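Local structure of purine nucleoside phosphorylase YlmD (6T1B) at residues 118-130 and 136-148. The protein catalyses the phosphorolysis of adenosine, inosine and S-methyl-5'-thioadenosine to the free base and a ribose 1-phosphate, and also deaminates adenosine. Sequence-based numbering, arbitrary orientation.
Sequences LLALCFADCVPIY and AGLVGLAHAGWRG. With NOS (inosine), chain B.
H143 turns one edge of its imidazole toward the face of F123. The pair is an offset edge-to-face stack, with ring centroids 5.4 Å apart and planes at 60°. CD2 of H143 lies 3.6 Å from F123 CE1. H143 CG stands anti to the backbone N (chi1 161°), which carries the ring past F123 toward C126 and the inosine ribose. H143 NE2 comes 3.1 Å from inosine O5', and that hydroxyl donates a hydrogen bond to C122 O. H143 and C126 both bind the catalytic zinc, together with H81. D108 holds the other imidazole nitrogen, ND1, and so helps fix the ring's rotation. With an alanine in place of H143, the zinc is likely to lose one of its protein ligands and D108 its hydrogen-bond mate. L121 CD2 packs on H143 CB at 3.7 Å. Its other methyl, CD1, meets L141 CD2. L141 runs alongside Y130, the two side chains pointing the same way, and its CD1 sits over the face of the Y130 ring, 4.0 Å from the centroid, a CH-pi contact. The opposite face of the hairpin carries V127, I129, A142 and A144, where I129 CD1 touches A144 CB at 4.0 Å. Four backbone hydrogen bonds join V127 to A144 and I129 to A142. This is an antiparallel beta hairpin packed against strand 118-123 of a second sheet, with the zinc and nucleoside site of the YfiH/LACC1 family at one end.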
ATOM      1  N   LEU A 118      -5.341   4.734  12.376  1.00 11.82           N
ATOM      2  CA  LEU A 118      -4.365   4.821  11.299  1.00 12.75           C
ATOM      3  C   LEU A 118      -4.131   3.438  10.724  1.00 11.13           C
ATOM      4  O   LEU A 118      -3.516   2.591  11.366  1.00 11.80           O
ATOM      5  CB  LEU A 118      -3.050   5.443  11.778  1.00 12.39           C
ATOM      6  CG  LEU A 118      -2.132   5.857  10.625  1.00 11.32           C
ATOM      7  CD1 LEU A 118      -2.627   7.110   9.917  1.00 13.63           C
ATOM      8  CD2 LEU A 118      -0.682   6.020  11.080  1.00 13.07           C
ATOM      9  N   LEU A 119      -4.596   3.196   9.498  1.00 11.06           N
ATOM     10  CA  LEU A 119      -4.304   1.947   8.820  1.00 10.38           C
ATOM     11  C   LEU A 119      -2.848   1.999   8.396  1.00 10.33           C
ATOM     12  O   LEU A 119      -2.401   3.011   7.833  1.00 11.59           O
ATOM     13  CB  LEU A 119      -5.199   1.792   7.592  1.00  9.84           C
ATOM     14  CG  LEU A 119      -6.697   1.982   7.893  1.00 12.26           C
ATOM     15  CD1 LEU A 119      -7.469   1.812   6.590  1.00 12.42           C
ATOM     16  CD2 LEU A 119      -7.209   1.073   8.941  1.00 12.21           C
ATOM     17  N   ALA A 120      -2.108   0.918   8.610  1.00  9.89           N
ATOM     18  CA  ALA A 120      -0.663   0.951   8.438  1.00 10.25           C
ATOM     19  C   ALA A 120      -0.205  -0.389   7.875  1.00 10.74           C
ATOM     20  O   ALA A 120      -0.299  -1.419   8.558  1.00 10.77           O
ATOM     21  CB  ALA A 120      -0.004   1.260   9.783  1.00 12.13           C
ATOM     22  N   LEU A 121       0.315  -0.370   6.636  1.00  9.07           N
ATOM     23  CA  LEU A 121       0.771  -1.562   5.936  1.00  8.95           C
ATOM     24  C   LEU A 121       2.205  -1.354   5.426  1.00  9.11           C
ATOM     25  O   LEU A 121       2.600  -0.223   5.114  1.00  9.87           O
ATOM     26  CB  LEU A 121      -0.164  -1.928   4.769  1.00 10.50           C
ATOM     27  CG  LEU A 121      -1.439  -2.691   5.133  1.00 10.57           C
ATOM     28  CD1 LEU A 121      -2.542  -1.933   5.852  1.00 11.52           C
ATOM     29  CD2 LEU A 121      -2.015  -3.334   3.863  1.00 12.89           C
ATOM     30  N   CYS A 122       2.959  -2.449   5.345  1.00  8.64           N
ATOM     31  CA  CYS A 122       4.365  -2.401   4.993  1.00  8.84           C
ATOM     32  C   CYS A 122       4.604  -2.752   3.538  1.00  9.20           C
ATOM     33  O   CYS A 122       3.927  -3.646   3.002  1.00  9.96           O
ATOM     34  CB  CYS A 122       5.122  -3.404   5.855  1.00 10.31           C
ATOM     35  SG  CYS A 122       5.358  -2.886   7.566  1.00 13.73           S
ATOM     36  N   PHE A 123       5.603  -2.095   2.926  1.00  8.58           N
ATOM     37  CA  PHE A 123       5.858  -2.210   1.502  1.00  9.58           C
ATOM     38  C   PHE A 123       7.346  -2.110   1.203  1.00  9.79           C
ATOM     39  O   PHE A 123       8.065  -1.320   1.821  1.00 10.55           O
ATOM     40  CB  PHE A 123       5.157  -1.080   0.743  1.00 10.60           C
ATOM     41  CG  PHE A 123       3.694  -1.235   0.745  1.00 10.15           C
ATOM     42  CD1 PHE A 123       3.082  -1.998  -0.230  1.00 10.55           C
ATOM     43  CD2 PHE A 123       2.935  -0.725   1.770  1.00  9.03           C
ATOM     44  CE1 PHE A 123       1.713  -2.208  -0.209  1.00 11.20           C
ATOM     45  CE2 PHE A 123       1.561  -0.941   1.795  1.00 10.51           C
ATOM     46  CZ  PHE A 123       0.961  -1.690   0.811  1.00 10.90           C
ATOM     47  N   ALA A 124       7.800  -2.843   0.175  1.00  9.71           N
ATOM     48  CA  ALA A 124       9.121  -2.650  -0.414  1.00  9.26           C
ATOM     49  C   ALA A 124       9.162  -3.232  -1.830  1.00 10.44           C
ATOM     50  O   ALA A 124      10.000  -4.063  -2.152  1.00 11.30           O
ATOM     51  CB  ALA A 124      10.211  -3.255   0.456  1.00 11.32           C
ATOM     52  N   ASP A 125       8.201  -2.800  -2.648  1.00 10.35           N
ATOM     53  CA  ASP A 125       8.088  -3.092  -4.077  1.00 11.46           C
ATOM     54  C   ASP A 125       6.602  -3.302  -4.435  1.00 11.39           C
ATOM     55  O   ASP A 125       6.164  -2.908  -5.509  1.00 12.55           O
ATOM     56  CB  ASP A 125       8.832  -4.331  -4.563  1.00 11.34           C
ATOM     57  CG  ASP A 125      10.319  -4.108  -4.806  1.00 12.97           C
ATOM     58  OD1 ASP A 125      10.979  -5.143  -4.958  1.00 12.70           O
ATOM     59  OD2 ASP A 125      10.826  -2.951  -4.895  1.00 12.28           O
ATOM     60  N   CYS A 126       5.831  -3.939  -3.560  1.00 10.71           N
ATOM     61  CA  CYS A 126       4.439  -4.261  -3.882  1.00 12.34           C
ATOM     62  C   CYS A 126       3.628  -2.975  -3.931  1.00 11.43           C
ATOM     63  O   CYS A 126       4.022  -1.947  -3.395  1.00 11.79           O
ATOM     64  CB  CYS A 126       3.885  -5.240  -2.860  1.00 15.11           C
ATOM     65  SG  CYS A 126       4.674  -6.877  -2.938  1.00 20.09           S
ATOM     66  N   VAL A 127       2.475  -3.047  -4.573  1.00 10.92           N
ATOM     67  CA  VAL A 127       1.691  -1.847  -4.813  1.00 12.21           C
ATOM     68  C   VAL A 127       0.865  -1.444  -3.599  1.00  9.69           C
ATOM     69  O   VAL A 127       0.016  -2.223  -3.138  1.00 10.95           O
ATOM     70  CB  VAL A 127       0.764  -2.019  -6.034  1.00 12.19           C
ATOM     71  CG1 VAL A 127       0.013  -0.723  -6.289  1.00 15.58           C
ATOM     72  CG2 VAL A 127       1.555  -2.451  -7.240  1.00 14.89           C
ATOM     73  N   PRO A 128       1.078  -0.237  -3.049  1.00 10.52           N
ATOM     74  CA  PRO A 128       0.168   0.273  -2.010  1.00 10.02           C
ATOM     75  C   PRO A 128      -1.009   0.975  -2.671  1.00 12.01           C
ATOM     76  O   PRO A 128      -0.821   1.905  -3.472  1.00 11.61           O
ATOM     77  CB  PRO A 128       1.050   1.244  -1.212  1.00 10.68           C
ATOM     78  CG  PRO A 128       2.072   1.740  -2.184  1.00 13.25           C
ATOM     79  CD  PRO A 128       2.172   0.722  -3.328  1.00 11.64           C
ATOM     80  N   ILE A 129      -2.216   0.539  -2.360  1.00 10.37           N
ATOM     81  CA  ILE A 129      -3.418   1.100  -2.970  1.00 10.36           C
ATOM     82  C   ILE A 129      -4.206   1.791  -1.862  1.00 10.32           C
ATOM     83  O   ILE A 129      -4.678   1.138  -0.924  1.00 10.50           O
ATOM     84  CB  ILE A 129      -4.262   0.038  -3.690  1.00 11.40           C
ATOM     85  CG1 ILE A 129      -3.441  -0.828  -4.637  1.00 12.08           C
ATOM     86  CG2 ILE A 129      -5.358   0.763  -4.473  1.00 12.64           C
ATOM     87  CD1 ILE A 129      -4.242  -1.931  -5.262  1.00 17.97           C
ATOM     88  N   TYR A 130      -4.310   3.117  -1.951  1.00 11.01           N
ATOM     89  CA  TYR A 130      -5.010   3.928  -0.976  1.00 11.20           C
ATOM     90  C   TYR A 130      -6.395   4.266  -1.516  1.00 10.98           C
ATOM     91  O   TYR A 130      -6.528   4.682  -2.670  1.00 11.70           O
ATOM     92  CB  TYR A 130      -4.270   5.256  -0.755  1.00 11.90           C
ATOM     93  CG  TYR A 130      -2.806   5.183  -0.318  1.00 11.18           C
ATOM     94  CD1 TYR A 130      -1.810   4.795  -1.208  1.00 12.39           C
ATOM     95  CD2 TYR A 130      -2.420   5.575   0.962  1.00 10.93           C
ATOM     96  CE1 TYR A 130      -0.471   4.761  -0.821  1.00 12.07           C
ATOM     97  CE2 TYR A 130      -1.106   5.546   1.349  1.00 10.80           C
ATOM     98  CZ  TYR A 130      -0.128   5.129   0.454  1.00 10.96           C
ATOM     99  OH  TYR A 130       1.211   5.128   0.817  1.00 11.37           O
ATOM    100  N   ALA A 136     -18.296   9.975   2.706  1.00 21.49           N
ATOM    101  CA  ALA A 136     -18.718   8.958   3.658  1.00 19.89           C
ATOM    102  C   ALA A 136     -17.717   8.714   4.771  1.00 17.75           C
ATOM    103  O   ALA A 136     -17.977   7.887   5.651  1.00 19.42           O
ATOM    104  CB  ALA A 136     -18.987   7.648   2.928  1.00 23.56           C
ATOM    105  N   GLY A 137     -16.555   9.355   4.739  1.00 19.13           N
ATOM    106  CA  GLY A 137     -15.591   9.151   5.799  1.00 18.66           C
ATOM    107  C   GLY A 137     -14.947   7.781   5.803  1.00 16.51           C
ATOM    108  O   GLY A 137     -14.491   7.327   6.853  1.00 17.86           O
ATOM    109  N   LEU A 138     -14.809   7.133   4.643  1.00 15.42           N
ATOM    110  CA  LEU A 138     -14.143   5.845   4.523  1.00 13.99           C
ATOM    111  C   LEU A 138     -12.730   6.051   4.020  1.00 14.60           C
ATOM    112  O   LEU A 138     -12.496   6.861   3.104  1.00 14.60           O
ATOM    113  CB  LEU A 138     -14.857   4.933   3.521  1.00 16.54           C
ATOM    114  CG  LEU A 138     -16.023   4.130   4.074  1.00 17.99           C
ATOM    115  CD1 LEU A 138     -16.987   3.700   2.993  1.00 27.61           C
ATOM    116  CD2 LEU A 138     -15.451   2.919   4.812  1.00 23.65           C
ATOM    117  N   VAL A 139     -11.800   5.316   4.611  1.00 13.59           N
ATOM    118  CA  VAL A 139     -10.455   5.210   4.070  1.00 13.05           C
ATOM    119  C   VAL A 139     -10.116   3.728   4.019  1.00 11.76           C
ATOM    120  O   VAL A 139     -10.577   2.939   4.861  1.00 12.15           O
ATOM    121  CB  VAL A 139      -9.396   5.993   4.882  1.00 14.12           C
ATOM    122  CG1 VAL A 139      -9.664   7.489   4.822  1.00 14.58           C
ATOM    123  CG2 VAL A 139      -9.306   5.484   6.335  1.00 14.72           C
ATOM    124  N   GLY A 140      -9.256   3.359   3.072  1.00 11.37           N
ATOM    125  CA  GLY A 140      -8.818   1.983   2.956  1.00 10.60           C
ATOM    126  C   GLY A 140      -7.401   1.927   2.444  1.00 10.60           C
ATOM    127  O   GLY A 140      -6.905   2.879   1.821  1.00 10.70           O
ATOM    128  N   LEU A 141      -6.772   0.776   2.675  1.00  9.22           N
ATOM    129  CA  LEU A 141      -5.407   0.586   2.219  1.00 10.05           C
ATOM    130  C   LEU A 141      -5.209  -0.890   1.943  1.00  9.10           C
ATOM    131  O   LEU A 141      -5.516  -1.747   2.789  1.00  9.59           O
ATOM    132  CB  LEU A 141      -4.425   1.075   3.298  1.00  9.84           C
ATOM    133  CG  LEU A 141      -2.933   0.989   2.999  1.00 10.45           C
ATOM    134  CD1 LEU A 141      -2.537   1.684   1.723  1.00 11.39           C
ATOM    135  CD2 LEU A 141      -2.178   1.574   4.207  1.00 11.27           C
ATOM    136  N   ALA A 142      -4.659  -1.200   0.774  1.00  9.85           N
ATOM    137  CA  ALA A 142      -4.415  -2.574   0.361  1.00  9.74           C
ATOM    138  C   ALA A 142      -3.000  -2.756  -0.153  1.00 10.79           C
ATOM    139  O   ALA A 142      -2.404  -1.834  -0.717  1.00 10.85           O
ATOM    140  CB  ALA A 142      -5.417  -3.008  -0.723  1.00 11.19           C
ATOM    141  N   HIS A 143      -2.495  -3.973   0.049  1.00  9.63           N
ATOM    142  CA  HIS A 143      -1.163  -4.420  -0.333  1.00 10.45           C
ATOM    143  C   HIS A 143      -1.342  -5.392  -1.487  1.00 10.58           C
ATOM    144  O   HIS A 143      -1.925  -6.465  -1.314  1.00 11.95           O
ATOM    145  CB  HIS A 143      -0.548  -5.101   0.899  1.00 10.79           C
ATOM    146  CG  HIS A 143       0.598  -6.007   0.623  1.00 14.31           C
ATOM    147  ND1 HIS A 143       0.497  -7.377   0.749  1.00 12.59           N
ATOM    148  CD2 HIS A 143       1.897  -5.755   0.319  1.00 14.87           C
ATOM    149  CE1 HIS A 143       1.665  -7.931   0.495  1.00 15.45           C
ATOM    150  NE2 HIS A 143       2.544  -6.967   0.247  1.00 16.16           N
ATOM    151  N   ALA A 144      -0.841  -5.017  -2.669  1.00 11.77           N
ATOM    152  CA  ALA A 144      -1.012  -5.831  -3.862  1.00 13.71           C
ATOM    153  C   ALA A 144       0.318  -6.113  -4.542  1.00 13.68           C
ATOM    154  O   ALA A 144       0.805  -5.308  -5.336  1.00 13.29           O
ATOM    155  CB  ALA A 144      -1.963  -5.151  -4.850  1.00 14.57           C
ATOM    156  N   GLY A 145       0.893  -7.277  -4.269  1.00 14.33           N
ATOM    157  CA  GLY A 145       1.892  -7.854  -5.134  1.00 15.00           C
ATOM    158  C   GLY A 145       1.208  -8.633  -6.230  1.00 15.64           C
ATOM    159  O   GLY A 145      -0.003  -8.535  -6.440  1.00 14.55           O
ATOM    160  N   TRP A 146       1.989  -9.438  -6.955  1.00 14.85           N
ATOM    161  CA  TRP A 146       1.365 -10.147  -8.068  1.00 17.07           C
ATOM    162  C   TRP A 146       0.262 -11.089  -7.581  1.00 15.39           C
ATOM    163  O   TRP A 146      -0.768 -11.247  -8.253  1.00 15.97           O
ATOM    164  CB  TRP A 146       2.404 -10.851  -8.957  1.00 18.68           C
ATOM    165  CG  TRP A 146       2.971 -12.160  -8.457  1.00 18.65           C
ATOM    166  CD1 TRP A 146       4.143 -12.345  -7.806  1.00 21.42           C
ATOM    167  CD2 TRP A 146       2.392 -13.456  -8.615  1.00 20.93           C
ATOM    168  NE1 TRP A 146       4.329 -13.671  -7.522  1.00 20.31           N
ATOM    169  CE2 TRP A 146       3.270 -14.379  -8.023  1.00 21.18           C
ATOM    170  CE3 TRP A 146       1.216 -13.925  -9.203  1.00 22.05           C
ATOM    171  CZ2 TRP A 146       3.011 -15.739  -7.998  1.00 21.19           C
ATOM    172  CZ3 TRP A 146       0.961 -15.286  -9.176  1.00 25.07           C
ATOM    173  CH2 TRP A 146       1.858 -16.174  -8.576  1.00 25.10           C
ATOM    174  N   ARG A 147       0.456 -11.729  -6.427  1.00 15.37           N
ATOM    175  CA  ARG A 147      -0.523 -12.711  -5.969  1.00 15.90           C
ATOM    176  C   ARG A 147      -1.827 -12.031  -5.562  1.00 15.12           C
ATOM    177  O   ARG A 147      -2.925 -12.485  -5.936  1.00 17.27           O
ATOM    178  CB  ARG A 147       0.037 -13.511  -4.801  1.00 18.78           C
ATOM    179  CG  ARG A 147       1.151 -14.419  -5.184  1.00 21.92           C
ATOM    180  CD  ARG A 147       1.415 -15.384  -4.061  1.00 35.55           C
ATOM    181  NE  ARG A 147       2.662 -16.091  -4.289  1.00 50.14           N
ATOM    182  CZ  ARG A 147       2.762 -17.273  -4.878  1.00 54.75           C
ATOM    183  NH1 ARG A 147       3.961 -17.805  -5.036  1.00 28.99           N
ATOM    184  NH2 ARG A 147       1.678 -17.916  -5.303  1.00 56.06           N
ATOM    185  N   GLY A 148      -1.725 -10.943  -4.805  1.00 13.96           N
ATOM    186  CA  GLY A 148      -2.920 -10.220  -4.395  1.00 13.84           C
ATOM    187  C   GLY A 148      -3.634  -9.595  -5.577  1.00 16.11           C
ATOM    188  O   GLY A 148      -4.866  -9.532  -5.612  1.00 15.17           O
TER
HETATM  189  N9  NOS B 301       6.649  -8.046   6.441  1.00 28.56           N
HETATM  190  C4  NOS B 301       5.630  -7.422   7.058  1.00 26.01           C
HETATM  191  N3  NOS B 301       4.186  -7.280   6.755  1.00 25.85           N
HETATM  192  C2  NOS B 301       3.341  -6.563   7.668  1.00 25.92           C
HETATM  193  N1  NOS B 301       3.865  -5.977   8.870  1.00 25.76           N
HETATM  194  C6  NOS B 301       5.234  -6.081   9.208  1.00 23.83           C
HETATM  195  O6  NOS B 301       5.613  -5.557  10.220  1.00 19.81           O
HETATM  196  C5  NOS B 301       6.119  -6.854   8.210  1.00 24.18           C
HETATM  197  N7  NOS B 301       7.395  -7.084   8.240  1.00 21.97           N
HETATM  198  C8  NOS B 301       7.738  -7.815   7.182  1.00 27.12           C
HETATM  199  C5' NOS B 301       4.741  -6.802   2.792  1.00 40.47           C
HETATM  200  O5' NOS B 301       5.163  -6.125   1.612  1.00 41.78           O
HETATM  201  C4' NOS B 301       5.611  -8.002   3.068  1.00 38.12           C
HETATM  202  O4' NOS B 301       6.487  -7.685   4.173  1.00 35.88           O
HETATM  203  C1' NOS B 301       6.441  -8.712   5.142  1.00 33.55           C
HETATM  204  C2' NOS B 301       5.116  -9.439   4.941  1.00 36.43           C
HETATM  205  O2' NOS B 301       5.226 -10.796   5.350  1.00 37.52           O
HETATM  206  C3' NOS B 301       4.878  -9.293   3.437  1.00 38.34           C
HETATM  207  O3' NOS B 301       5.491 -10.395   2.746  1.00 39.57           O